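PDB 6NZS: dextranase from Pseudarthrobacter oxydans, which hydrolyses internal alpha-1,6-glucosidic linkages in dextran, as an endo-acting glycoside hydrolase of family 49. Local coordinates for residues Asp6-Leu10 with Pro192-Gly196; Tyr69-Asp73 with Tyr289-Ala293; Cys308-Val313 with Pro337-Ser341; Ser396-Asn402 with Asp424-Asn430; Val413-Gly417 with Val471-Phe476. All blocks are in the same frame, centred on the assembly; numbering follows the deposited sequence.

Contact 1 (Asp6-Leu10 with Pro192-Gly196)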
# COMPACT_ATOMS: atom_id res chain seq x y z
N ASP A 6 6.06 -20.42 -20.23
CA ASP A 6 6.66 -21.09 -19.07
C ASP A 6 8.04 -21.58 -19.48
O ASP A 6 8.27 -22.77 -19.73
CB ASP A 6 5.80 -22.22 -18.53
CG ASP A 6 6.32 -22.75 -17.21
OD1 ASP A 6 7.28 -22.17 -16.68
OD2 ASP A 6 5.76 -23.75 -16.71
N ASN A 7 8.99 -20.65 -19.55
CA ASN A 7 10.37 -20.99 -19.88
C ASN A 7 11.29 -20.40 -18.82
O ASN A 7 10.84 -19.82 -17.82
CB ASN A 7 10.73 -20.55 -21.31
CG ASN A 7 10.59 -19.05 -21.52
OD1 ASN A 7 11.26 -18.26 -20.86
ND2 ASN A 7 9.73 -18.66 -22.45
N GLY A 8 12.60 -20.56 -19.02
CA GLY A 8 13.55 -20.13 -18.02
C GLY A 8 13.56 -18.64 -17.76
O GLY A 8 13.98 -18.21 -16.68
N ASN A 9 13.10 -17.83 -18.72
CA ASN A 9 13.22 -16.38 -18.63
C ASN A 9 11.89 -15.65 -18.49
O ASN A 9 11.90 -14.45 -18.21
CB ASN A 9 13.93 -15.80 -19.85
CG ASN A 9 15.38 -16.19 -19.92
OD1 ASN A 9 15.94 -16.74 -18.97
ND2 ASN A 9 16.01 -15.89 -21.04
N LEU A 10 10.77 -16.32 -18.72
CA LEU A 10 9.48 -15.65 -18.73
C LEU A 10 8.42 -16.64 -18.27
O LEU A 10 8.39 -17.78 -18.74
CB LEU A 10 9.15 -15.12 -20.13
CG LEU A 10 7.86 -14.32 -20.31
CD1 LEU A 10 7.81 -13.09 -19.38
CD2 LEU A 10 7.71 -13.90 -21.77
N PRO A 192 10.89 -10.68 -10.55
CA PRO A 192 12.05 -11.49 -10.98
C PRO A 192 11.77 -12.98 -10.88
O PRO A 192 11.25 -13.48 -9.88
CB PRO A 192 13.15 -11.05 -10.00
CG PRO A 192 12.43 -10.55 -8.80
CD PRO A 192 11.16 -9.92 -9.32
N LYS A 193 12.14 -13.70 -11.94
CA LYS A 193 12.12 -15.15 -11.88
C LYS A 193 13.07 -15.64 -10.80
O LYS A 193 14.17 -15.10 -10.63
CB LYS A 193 12.56 -15.72 -13.23
CG LYS A 193 12.31 -17.19 -13.37
CD LYS A 193 11.08 -17.44 -14.20
CE LYS A 193 11.01 -18.88 -14.63
NZ LYS A 193 10.44 -19.75 -13.57
N LEU A 194 12.65 -16.65 -10.06
CA LEU A 194 13.41 -17.13 -8.92
C LEU A 194 14.29 -18.30 -9.33
O LEU A 194 13.81 -19.26 -9.94
CB LEU A 194 12.46 -17.55 -7.79
CG LEU A 194 11.51 -16.45 -7.31
CD1 LEU A 194 10.61 -17.01 -6.22
CD2 LEU A 194 12.27 -15.24 -6.81
N ARG A 195 15.58 -18.21 -9.00
CA ARG A 195 16.56 -19.24 -9.31
C ARG A 195 17.44 -19.47 -8.10
O ARG A 195 17.49 -18.66 -7.17
CB ARG A 195 17.46 -18.85 -10.50
CG ARG A 195 16.71 -18.60 -11.79
CD ARG A 195 17.66 -18.15 -12.91
NE ARG A 195 16.99 -18.06 -14.21
CZ ARG A 195 17.54 -17.51 -15.29
NH1 ARG A 195 18.76 -16.99 -15.22
NH2 ARG A 195 16.86 -17.48 -16.43
N GLY A 196 18.16 -20.60 -8.13
CA GLY A 196 19.23 -20.83 -7.17
C GLY A 196 18.77 -20.77 -5.73
O GLY A 196 17.72 -21.29 -5.36
O HOH W 1 14.75 -19.88 -14.60

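Contact 2 (Tyr69-Asp73 with Tyr289-Ala293)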
# COMPACT_ATOMS: atom_id res chain seq x y z
N TYR A 69 -25.10 -2.93 7.31
CA TYR A 69 -24.75 -1.60 7.79
C TYR A 69 -25.14 -0.56 6.75
O TYR A 69 -25.32 -0.87 5.56
CB TYR A 69 -23.26 -1.48 8.14
CG TYR A 69 -22.31 -1.60 6.96
CD1 TYR A 69 -21.94 -2.84 6.46
CD2 TYR A 69 -21.77 -0.46 6.37
CE1 TYR A 69 -21.06 -2.95 5.39
CE2 TYR A 69 -20.89 -0.57 5.29
CZ TYR A 69 -20.54 -1.81 4.82
OH TYR A 69 -19.67 -1.94 3.76
N THR A 70 -25.28 0.68 7.21
CA THR A 70 -25.52 1.82 6.34
C THR A 70 -24.48 2.92 6.48
O THR A 70 -24.44 3.82 5.63
CB THR A 70 -26.91 2.42 6.58
OG1 THR A 70 -27.00 2.89 7.93
CG2 THR A 70 -28.00 1.39 6.33
N LYS A 71 -23.62 2.86 7.50
CA LYS A 71 -22.63 3.90 7.72
C LYS A 71 -21.63 3.95 6.57
O LYS A 71 -21.54 3.03 5.75
CB LYS A 71 -21.87 3.63 9.02
CG LYS A 71 -20.97 2.40 8.98
CD LYS A 71 -20.15 2.26 10.25
CE LYS A 71 -19.34 0.97 10.22
NZ LYS A 71 -18.57 0.77 11.48
N GLU A 72 -20.88 5.04 6.51
CA GLU A 72 -19.84 5.16 5.50
C GLU A 72 -18.75 4.13 5.75
O GLU A 72 -18.38 3.86 6.90
CB GLU A 72 -19.25 6.57 5.51
CG GLU A 72 -20.16 7.63 4.90
CD GLU A 72 -19.46 8.96 4.75
OE1 GLU A 72 -18.72 9.36 5.68
OE2 GLU A 72 -19.64 9.61 3.70
N ASP A 73 -18.24 3.54 4.67
CA ASP A 73 -17.14 2.60 4.78
C ASP A 73 -15.88 3.05 4.05
O ASP A 73 -14.89 2.30 4.04
CB ASP A 73 -17.56 1.19 4.32
CG ASP A 73 -18.06 1.14 2.88
OD1 ASP A 73 -17.73 2.05 2.09
OD2 ASP A 73 -18.79 0.19 2.54
N TYR A 289 -15.19 -11.16 1.96
CA TYR A 289 -15.48 -10.69 3.31
C TYR A 289 -16.14 -9.32 3.26
O TYR A 289 -15.76 -8.46 2.46
CB TYR A 289 -14.20 -10.60 4.14
CG TYR A 289 -13.47 -11.92 4.29
CD1 TYR A 289 -14.06 -12.99 4.95
CD2 TYR A 289 -12.19 -12.09 3.78
CE1 TYR A 289 -13.41 -14.20 5.08
CE2 TYR A 289 -11.53 -13.29 3.91
CZ TYR A 289 -12.14 -14.34 4.57
OH TYR A 289 -11.47 -15.54 4.68
N VAL A 290 -17.14 -9.13 4.12
CA VAL A 290 -17.76 -7.82 4.29
C VAL A 290 -16.78 -6.88 4.98
O VAL A 290 -15.88 -7.30 5.71
CB VAL A 290 -19.07 -7.98 5.10
CG1 VAL A 290 -18.76 -8.39 6.55
CG2 VAL A 290 -19.90 -6.71 5.07
N TYR A 291 -16.95 -5.58 4.73
CA TYR A 291 -16.22 -4.57 5.48
C TYR A 291 -16.37 -4.83 6.97
O TYR A 291 -17.47 -5.06 7.46
CB TYR A 291 -16.83 -3.20 5.18
CG TYR A 291 -16.24 -2.03 5.96
CD1 TYR A 291 -14.88 -1.74 5.89
CD2 TYR A 291 -17.05 -1.21 6.74
CE1 TYR A 291 -14.35 -0.66 6.58
CE2 TYR A 291 -16.53 -0.13 7.42
CZ TYR A 291 -15.18 0.15 7.35
OH TYR A 291 -14.67 1.23 8.03
N GLU A 292 -15.24 -4.80 7.69
CA GLU A 292 -15.23 -5.01 9.14
C GLU A 292 -15.89 -6.34 9.50
O GLU A 292 -16.64 -6.43 10.48
CB GLU A 292 -15.86 -3.83 9.89
CG GLU A 292 -14.92 -2.65 10.12
CD GLU A 292 -15.58 -1.52 10.90
OE1 GLU A 292 -16.80 -1.30 10.72
OE2 GLU A 292 -14.89 -0.85 11.69
N ALA A 293 -15.63 -7.37 8.70
CA ALA A 293 -16.08 -8.71 9.03
C ALA A 293 -15.51 -9.13 10.38
O ALA A 293 -14.29 -9.21 10.55
CB ALA A 293 -15.63 -9.68 7.93
O HOH W 2 -18.96 -4.35 2.68
O HOH W 3 -15.81 1.35 12.83
O HOH W 4 -16.53 3.00 8.84

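Contact 3 (Cys308-Val313 with Pro337-Ser341)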
# COMPACT_ATOMS: atom_id res chain seq x y z
N CYS A 308 -13.35 -3.02 16.21
CA CYS A 308 -12.98 -4.43 16.15
C CYS A 308 -11.50 -4.58 15.87
O CYS A 308 -11.07 -5.45 15.11
CB CYS A 308 -13.82 -5.17 15.12
SG CYS A 308 -13.68 -4.52 13.43
N HIS A 309 -10.70 -3.72 16.51
CA HIS A 309 -9.27 -3.63 16.22
C HIS A 309 -8.57 -4.98 16.28
O HIS A 309 -7.65 -5.23 15.50
CB HIS A 309 -8.61 -2.64 17.18
CG HIS A 309 -7.14 -2.45 16.95
ND1 HIS A 309 -6.64 -1.65 15.95
CD2 HIS A 309 -6.06 -2.96 17.60
CE1 HIS A 309 -5.32 -1.68 15.98
NE2 HIS A 309 -4.94 -2.47 16.97
N SER A 310 -9.01 -5.87 17.17
CA SER A 310 -8.35 -7.15 17.36
C SER A 310 -9.20 -8.36 16.95
O SER A 310 -8.70 -9.49 17.03
CB SER A 310 -7.89 -7.31 18.81
OG SER A 310 -8.99 -7.58 19.66
N SER A 311 -10.45 -8.16 16.51
CA SER A 311 -11.33 -9.27 16.16
C SER A 311 -11.81 -9.26 14.71
O SER A 311 -12.36 -10.27 14.26
CB SER A 311 -12.55 -9.30 17.09
OG SER A 311 -13.15 -8.02 17.17
N CYS A 312 -11.63 -8.18 13.98
CA CYS A 312 -12.02 -8.20 12.58
C CYS A 312 -10.98 -8.96 11.76
O CYS A 312 -9.79 -8.99 12.10
CB CYS A 312 -12.20 -6.79 12.06
SG CYS A 312 -13.88 -6.22 12.36
N VAL A 313 -11.45 -9.60 10.69
CA VAL A 313 -10.59 -10.43 9.84
C VAL A 313 -9.43 -9.60 9.31
O VAL A 313 -9.62 -8.53 8.72
CB VAL A 313 -11.41 -11.05 8.70
CG1 VAL A 313 -10.48 -11.78 7.71
CG2 VAL A 313 -12.47 -11.98 9.23
N PRO A 337 -8.75 -6.14 0.80
CA PRO A 337 -8.88 -6.45 2.22
C PRO A 337 -10.16 -5.84 2.79
O PRO A 337 -10.57 -4.74 2.38
CB PRO A 337 -7.63 -5.81 2.84
CG PRO A 337 -7.29 -4.70 1.91
CD PRO A 337 -7.64 -5.20 0.54
N PRO A 338 -10.81 -6.53 3.73
CA PRO A 338 -11.97 -5.96 4.42
C PRO A 338 -11.61 -5.13 5.65
O PRO A 338 -12.49 -4.47 6.22
CB PRO A 338 -12.75 -7.21 4.85
CG PRO A 338 -11.66 -8.21 5.14
CD PRO A 338 -10.61 -7.95 4.07
N TYR A 339 -10.34 -5.14 6.05
CA TYR A 339 -9.85 -4.47 7.25
C TYR A 339 -8.33 -4.35 7.13
O TYR A 339 -7.81 -4.33 6.01
CB TYR A 339 -10.33 -5.25 8.50
CG TYR A 339 -10.32 -4.45 9.79
CD1 TYR A 339 -11.15 -3.35 9.95
CD2 TYR A 339 -9.49 -4.81 10.84
CE1 TYR A 339 -11.15 -2.62 11.13
CE2 TYR A 339 -9.49 -4.09 12.03
CZ TYR A 339 -10.32 -2.99 12.16
OH TYR A 339 -10.33 -2.26 13.34
N HIS A 340 -7.62 -4.28 8.26
CA HIS A 340 -6.17 -4.13 8.20
C HIS A 340 -5.53 -5.31 7.47
O HIS A 340 -5.98 -6.46 7.58
CB HIS A 340 -5.55 -4.08 9.60
CG HIS A 340 -6.05 -2.96 10.46
ND1 HIS A 340 -5.71 -2.85 11.79
CD2 HIS A 340 -6.86 -1.91 10.19
CE1 HIS A 340 -6.29 -1.78 12.31
NE2 HIS A 340 -7.00 -1.20 11.36
N SER A 341 -4.44 -5.02 6.76
CA SER A 341 -3.76 -6.06 5.98
C SER A 341 -2.98 -7.03 6.86
O SER A 341 -2.95 -8.24 6.58
CB SER A 341 -2.82 -5.42 4.95
OG SER A 341 -1.78 -4.65 5.57
O HOH W 5 -8.35 -0.48 14.47
O HOH W 6 -8.33 -7.40 6.31

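Contact 4 (Ser396-Asn402 with Asp424-Asn430)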
# COMPACT_ATOMS: atom_id res chain seq x y z
N SER A 396 11.51 0.11 16.32
CA SER A 396 12.92 0.37 16.11
C SER A 396 13.52 -0.58 15.08
O SER A 396 13.01 -1.67 14.81
CB SER A 396 13.68 0.21 17.43
OG SER A 396 13.20 1.15 18.38
N ASP A 397 14.64 -0.15 14.50
CA ASP A 397 15.48 -1.02 13.67
C ASP A 397 14.72 -1.54 12.45
O ASP A 397 14.73 -2.74 12.14
CB ASP A 397 16.09 -2.17 14.50
CG ASP A 397 16.94 -1.67 15.66
OD1 ASP A 397 17.62 -0.63 15.51
OD2 ASP A 397 16.94 -2.34 16.72
N VAL A 398 14.05 -0.63 11.75
CA VAL A 398 13.24 -0.96 10.59
C VAL A 398 13.86 -0.27 9.38
O VAL A 398 14.20 0.92 9.46
CB VAL A 398 11.77 -0.57 10.78
CG1 VAL A 398 11.00 -0.63 9.45
CG2 VAL A 398 11.11 -1.48 11.83
N THR A 399 13.99 -1.00 8.28
CA THR A 399 14.56 -0.47 7.05
C THR A 399 13.63 -0.80 5.89
O THR A 399 13.24 -1.95 5.72
CB THR A 399 15.95 -1.07 6.79
OG1 THR A 399 16.78 -0.79 7.93
CG2 THR A 399 16.59 -0.47 5.55
N ILE A 400 13.27 0.22 5.11
CA ILE A 400 12.39 0.07 3.94
C ILE A 400 13.07 0.71 2.74
O ILE A 400 13.60 1.82 2.84
CB ILE A 400 11.03 0.76 4.17
CG1 ILE A 400 10.31 0.16 5.38
CG2 ILE A 400 10.16 0.66 2.92
CD1 ILE A 400 9.01 0.87 5.72
N ASP A 401 13.04 0.02 1.59
CA ASP A 401 13.53 0.60 0.35
C ASP A 401 12.59 0.27 -0.81
O ASP A 401 12.06 -0.84 -0.88
CB ASP A 401 14.94 0.11 -0.01
CG ASP A 401 15.48 0.79 -1.25
OD1 ASP A 401 15.58 2.03 -1.26
OD2 ASP A 401 15.78 0.09 -2.24
N ASN A 402 12.43 1.23 -1.72
CA ASN A 402 11.80 0.98 -3.02
C ASN A 402 10.32 0.62 -2.88
O ASN A 402 9.90 -0.48 -3.26
CB ASN A 402 12.58 -0.08 -3.81
CG ASN A 402 12.13 -0.18 -5.25
OD1 ASN A 402 11.57 0.78 -5.80
ND2 ASN A 402 12.37 -1.33 -5.86
N ASP A 424 13.71 3.93 17.68
CA ASP A 424 15.06 4.35 17.35
C ASP A 424 15.49 3.63 16.08
O ASP A 424 15.21 2.44 15.92
CB ASP A 424 15.99 3.97 18.52
CG ASP A 424 17.39 4.59 18.43
OD1 ASP A 424 17.70 5.39 17.52
OD2 ASP A 424 18.21 4.27 19.32
N ASN A 425 16.16 4.35 15.18
CA ASN A 425 16.89 3.76 14.06
C ASN A 425 15.95 3.23 12.97
O ASN A 425 15.84 2.02 12.75
CB ASN A 425 17.88 2.67 14.51
CG ASN A 425 18.72 2.13 13.37
OD1 ASN A 425 19.13 2.88 12.48
ND2 ASN A 425 18.96 0.82 13.38
N VAL A 426 15.30 4.15 12.27
CA VAL A 426 14.39 3.82 11.18
C VAL A 426 14.91 4.48 9.91
O VAL A 426 15.28 5.66 9.93
CB VAL A 426 12.96 4.29 11.51
CG1 VAL A 426 12.06 4.16 10.30
CG2 VAL A 426 12.41 3.50 12.69
N ASN A 427 14.93 3.73 8.81
CA ASN A 427 15.45 4.24 7.55
C ASN A 427 14.50 3.83 6.43
O ASN A 427 14.31 2.63 6.19
CB ASN A 427 16.85 3.68 7.26
CG ASN A 427 17.90 4.24 8.20
OD1 ASN A 427 18.23 3.63 9.23
ND2 ASN A 427 18.43 5.41 7.85
N VAL A 428 13.93 4.81 5.74
CA VAL A 428 12.98 4.57 4.66
C VAL A 428 13.47 5.33 3.43
O VAL A 428 13.48 6.57 3.42
CB VAL A 428 11.56 5.04 5.03
CG1 VAL A 428 10.59 4.83 3.86
CG2 VAL A 428 11.06 4.35 6.28
N THR A 429 13.84 4.59 2.38
CA THR A 429 14.44 5.20 1.20
C THR A 429 13.64 4.88 -0.06
O THR A 429 13.06 3.79 -0.20
CB THR A 429 15.91 4.75 1.03
OG1 THR A 429 15.98 3.32 1.03
CG2 THR A 429 16.75 5.30 2.18
N ASN A 430 13.61 5.84 -0.98
CA ASN A 430 13.11 5.62 -2.35
C ASN A 430 11.63 5.23 -2.37
O ASN A 430 11.24 4.16 -2.85
CB ASN A 430 14.00 4.63 -3.11
CG ASN A 430 15.40 5.17 -3.25
OD1 ASN A 430 15.58 6.31 -3.67
ND2 ASN A 430 16.39 4.39 -2.83

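Contact 5 (Val413-Gly417 with Val471-Phe476)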
# COMPACT_ATOMS: atom_id res chain seq x y z
N VAL A 413 0.30 9.03 4.42
CA VAL A 413 1.13 7.97 3.84
C VAL A 413 1.96 7.27 4.92
O VAL A 413 1.78 6.08 5.18
CB VAL A 413 1.99 8.52 2.68
CG1 VAL A 413 2.86 7.41 2.10
CG2 VAL A 413 1.09 9.11 1.58
N ILE A 414 2.83 8.02 5.60
CA ILE A 414 3.69 7.51 6.66
C ILE A 414 3.12 7.95 8.01
O ILE A 414 2.78 9.12 8.20
CB ILE A 414 5.11 8.05 6.48
CG1 ILE A 414 5.79 7.38 5.29
CG2 ILE A 414 5.93 7.87 7.76
CD1 ILE A 414 6.87 8.23 4.63
N GLN A 415 3.02 7.01 8.97
CA GLN A 415 2.44 7.26 10.29
C GLN A 415 3.38 6.76 11.38
O GLN A 415 3.84 5.62 11.32
CB GLN A 415 1.13 6.49 10.41
CG GLN A 415 0.41 6.63 11.75
CD GLN A 415 -0.05 8.04 11.99
OE1 GLN A 415 0.51 8.77 12.80
NE2 GLN A 415 -1.08 8.46 11.24
N TRP A 416 3.63 7.60 12.40
CA TRP A 416 4.30 7.11 13.61
C TRP A 416 3.61 7.58 14.89
O TRP A 416 4.13 7.32 15.99
CB TRP A 416 5.81 7.42 13.63
CG TRP A 416 6.20 8.86 13.80
CD1 TRP A 416 6.30 9.56 14.97
CD2 TRP A 416 6.57 9.77 12.76
NE1 TRP A 416 6.72 10.85 14.71
CE2 TRP A 416 6.88 11.00 13.36
CE3 TRP A 416 6.68 9.65 11.36
CZ2 TRP A 416 7.30 12.11 12.63
CZ3 TRP A 416 7.08 10.76 10.63
CH2 TRP A 416 7.38 11.98 11.27
N GLY A 417 2.44 8.21 14.78
CA GLY A 417 1.71 8.69 15.95
C GLY A 417 0.67 7.72 16.48
O GLY A 417 0.91 6.50 16.52
N VAL A 471 10.76 9.08 20.35
CA VAL A 471 10.85 8.69 18.94
C VAL A 471 12.06 9.42 18.37
O VAL A 471 12.09 10.66 18.37
CB VAL A 471 9.57 9.06 18.19
CG1 VAL A 471 9.74 8.87 16.69
CG2 VAL A 471 8.40 8.26 18.73
N LYS A 472 13.06 8.67 17.90
CA LYS A 472 14.29 9.33 17.48
C LYS A 472 14.98 8.59 16.33
O LYS A 472 14.77 7.39 16.11
CB LYS A 472 15.26 9.50 18.65
CG LYS A 472 15.74 8.19 19.25
CD LYS A 472 16.67 8.45 20.42
CE LYS A 472 17.22 7.14 20.96
NZ LYS A 472 18.02 7.37 22.20
N ASN A 473 15.82 9.34 15.61
CA ASN A 473 16.72 8.76 14.62
C ASN A 473 15.95 8.04 13.52
O ASN A 473 16.17 6.87 13.23
CB ASN A 473 17.76 7.86 15.28
CG ASN A 473 18.65 8.61 16.24
OD1 ASN A 473 19.05 9.75 15.97
ND2 ASN A 473 18.95 8.00 17.38
N MET A 474 15.03 8.77 12.89
CA MET A 474 14.25 8.27 11.77
C MET A 474 14.62 9.11 10.56
O MET A 474 14.53 10.34 10.61
CB MET A 474 12.75 8.37 12.05
CG MET A 474 12.34 7.72 13.36
SD MET A 474 10.64 7.13 13.31
CE MET A 474 9.77 8.66 13.06
N ARG A 475 15.05 8.44 9.50
CA ARG A 475 15.48 9.10 8.27
C ARG A 475 14.62 8.63 7.11
O ARG A 475 14.48 7.42 6.88
CB ARG A 475 16.96 8.81 7.98
CG ARG A 475 17.50 9.52 6.75
CD ARG A 475 19.02 9.38 6.67
NE ARG A 475 19.59 10.11 5.54
CZ ARG A 475 20.18 11.30 5.64
NH1 ARG A 475 20.28 11.90 6.82
NH2 ARG A 475 20.68 11.89 4.56
N PHE A 476 14.06 9.59 6.38
CA PHE A 476 13.26 9.32 5.19
C PHE A 476 13.96 10.03 4.05
O PHE A 476 14.00 11.27 4.03
CB PHE A 476 11.84 9.88 5.37
CG PHE A 476 11.13 9.37 6.58
CD1 PHE A 476 11.23 10.01 7.79
CD2 PHE A 476 10.35 8.22 6.50
CE1 PHE A 476 10.57 9.53 8.92
CE2 PHE A 476 9.70 7.74 7.61
CZ PHE A 476 9.80 8.38 8.83

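Contact 1 (Asp6-Leu10 with Pro192-Gly196)
Neither backbone is helical where the two segments meet. Asp6-Leu10 is a loop that runs into strand 10-11, and Pro192-Gly196 leaves strand 176-192. The closest CA atoms, those of Asn9 and Lys193, are 6.9 Å apart, so the side chains of Lys193 and Arg195 span the gap, largely to backbone oxygens of the first loop. The first loop is folded by an Asx turn: Asn7 OD1 accepts from Asn9 N at 2.9 Å. This turn presents the carbonyl of Gly8 to the second segment. The contact lies at the surface. It ties the loop before strand 10-11, in the N-terminal Ig-like domain, to the link between strand 176-192 and helix 196-202. Arg195 NH2 donates to Gly8 O at 3.0 Å, and weakly to Asn9 OD1 at 2.8 Å; Asn9 ND2 is hydrogen-bonded to Gln43. Water 1 links Gly8 O to Arg195 NE. Lys193 CE lies 3.3 Å from Asn7 O and 3.7 Å from Gly8 O, so the lysine chain runs against the backbone carbonyls.

Contact 2 (Tyr69-Asp73 with Tyr289-Ala293)
Two loops from different parts of the fold meet here. Tyr69-Asp73 belongs to the N-terminal Ig-like domain. Tyr289-Ala293 follows strand 283-285 of the parallel beta-solenoid and holds a type II beta turn from Val290 to Ala293. The contact therefore joins the two domains.

The charged part is one salt bridge, Lys71 NZ to Glu292 OE1 at 2.8 Å. The lysine side chain is extended beyond chi1, and its CE passes the edge of the Tyr291 ring.

The aromatic and apolar part centres on Tyr291, at the second position of the turn. Asp73 CB lies over one face of its ring, 3.7 Å from the centroid, in a CH-pi contact. The Tyr69 and Tyr291 rings meet obliquely, with centroids 5.8 Å apart and planes at 49°. Tyr69 CE1 also touches Val290 CG2 at 3.9 Å. The Tyr69 ring stacks in addition with His301.

A hydrogen bond within the first loop holds Tyr69: its OH donates to Asp73 OD2 at 2.6 Å. That carboxylate oxygen also pairs with Arg61.

Three waters complete the interface. Water 3 joins Glu292 OE2 to Lys71 NZ, weakly at the lysine. Water 4 lies between Glu72 O and Tyr291 OH. Water 2 donates to Tyr69 OH at 2.7 Å and accepts from Tyr291 N at 3.1 Å.

Contact 3 (Cys308-Val313 with Pro337-Ser341)
Cys308 opens the first segment and is disulfide-bonded to Cys312, with SG atoms 2.0 Å apart. The bridge closes a tight loop, and Cys308 O accepts from the backbone N of both Ser311 and Cys312. Cys308 SG also sits over the face of the Tyr339 ring, 4.2 Å from its centroid, as a sulfur-aromatic contact.

His309 follows, with its CA 3.4 Å from Tyr339 OH. Its imidazole approaches that of His340 obliquely, the centroids being 5.5 Å apart. Water 5 is hydrogen-bonded to both His309 ND1 and Tyr339 OH.

Ser310 and Ser311 turn away from the second segment, and Ser311 is bonded instead to Asp294 and Thr295. Cys312 brings the chain back. Its CB lies over the Tyr339 face, 3.8 Å from the ring centroid, in a CH-pi contact.

Val313 ends the segment just before strand 316-320. Its O is 3.4 Å from Tyr339 CB, and water 6 donates to both Val313 O and His340 O. These loops lead into strands 316-320 and 342-346, which are neighbours in a parallel sheet of the beta-solenoid. The contact packs together the loops that lead into equivalent strands of successive coils.

Tyr339 is buried with Cys308 SG and Cys312 CB over its face and its hydroxyl beside water 5. No direct hydrogen bond joins the two segments, so their fit depends on the shape of the disulfide loop against the ring and on the two waters.

Contact 4 (Ser396-Asn402 with Asp424-Asn430)
These strands are successive rungs of the right-handed parallel beta-solenoid of the pectate-lyase-like clan. The axes of segments 398-402 and 424-430 approach to 4.7 Å and run parallel, at 1°, with register kept from Ser396-Asp424 to Asn402-Asn430.

Asp424 N donates to Ser396 OG at 2.9 Å, and Asp424 O accepts from Asp397 N at 3.0 Å. Its carboxylate is bonded to Asn473 on the next coil. Asn425 ND2 donates to Asp397 OD1 at 2.9 Å. The positive phi of both residues interrupts the regular strand conformation just before the ladder.

Val398 N makes only a weak bond to Asn425 O, at 3.4 Å. The regular parallel ladder begins with Asn427. Its N donates to Val398 O at 3.0 Å, and its O accepts from Ile400 N at 2.8 Å. Val428 shares the buried face with Val426, Val398 and Ile400, and its CG2 touches Ile400 CD1 at 4.1 Å. Thr399, Asp401, Asn427 and Thr429 point to the opposite face.

Thr429 N donates to Ile400 O at 2.8 Å, and Thr429 O accepts from Asn402 N at 3.0 Å. Asp401 OD1 accepts twice, from Thr429 OG1 at 2.7 Å and from Asn430 ND2 at 2.9 Å.

Contact 5 (Val413-Gly417 with Val471-Phe476)
A methionine methyl group sits on the face of a tryptophan. Met474 CE lies 3.6 Å from the centroid of the five-membered ring of Trp416, 20° off the ring normal, as a CH-pi contact. Met474 SD is farther off, 5.0 Å from that centroid, and makes a Met-aromatic contact.

The two segments belong to different sheets of the parallel beta-solenoid. Strand 414-415 lies in the six-stranded sheet and strand 469-482 in the long mixed one. Their side chains meet in the interior between these sheets. The backbones stay well apart: the nearest CA atoms, of Trp416 and Val471, are 8.6 Å from each other.

Val471, Met474 and Phe476 point inward from their strand, and Ile414 and Trp416 point to meet them. The contact is wholly apolar and buried. Trp416 CD1 touches Val471 CG1 at 3.9 Å. The six-membered ring of Trp416 and the Phe476 ring are near parallel but slid apart, with centroids 5.9 Å from each other, so they barely overlap. Phe476 also packs on Val428 and Leu450, which extends the core to neighbouring strands. Ile414 closes the other end, with its CG2 3.8 Å from Phe476 CE2.

In the fold
Contact 1 opens near the N terminus and closes after strand 176-192, bringing the start of the chain to the link that leads to helix 196-202. Contact 2 starts within this span and ends in the solenoid, so it crosses contact 1 along the chain and ties the Ig-like domain to the solenoid. Contact 3 follows in series within the solenoid and touches contact 2 through Val313 and Pro338. Contact 4 then pairs adjacent coils. Contact 5 crosses it, starting at strand 414-415, which falls between the strands of contact 4 in the sequence but lies in another sheet, and reaching a later coil. Strands 423-435 and 469-482 are sheet neighbours, so contacts 4 and 5 touch.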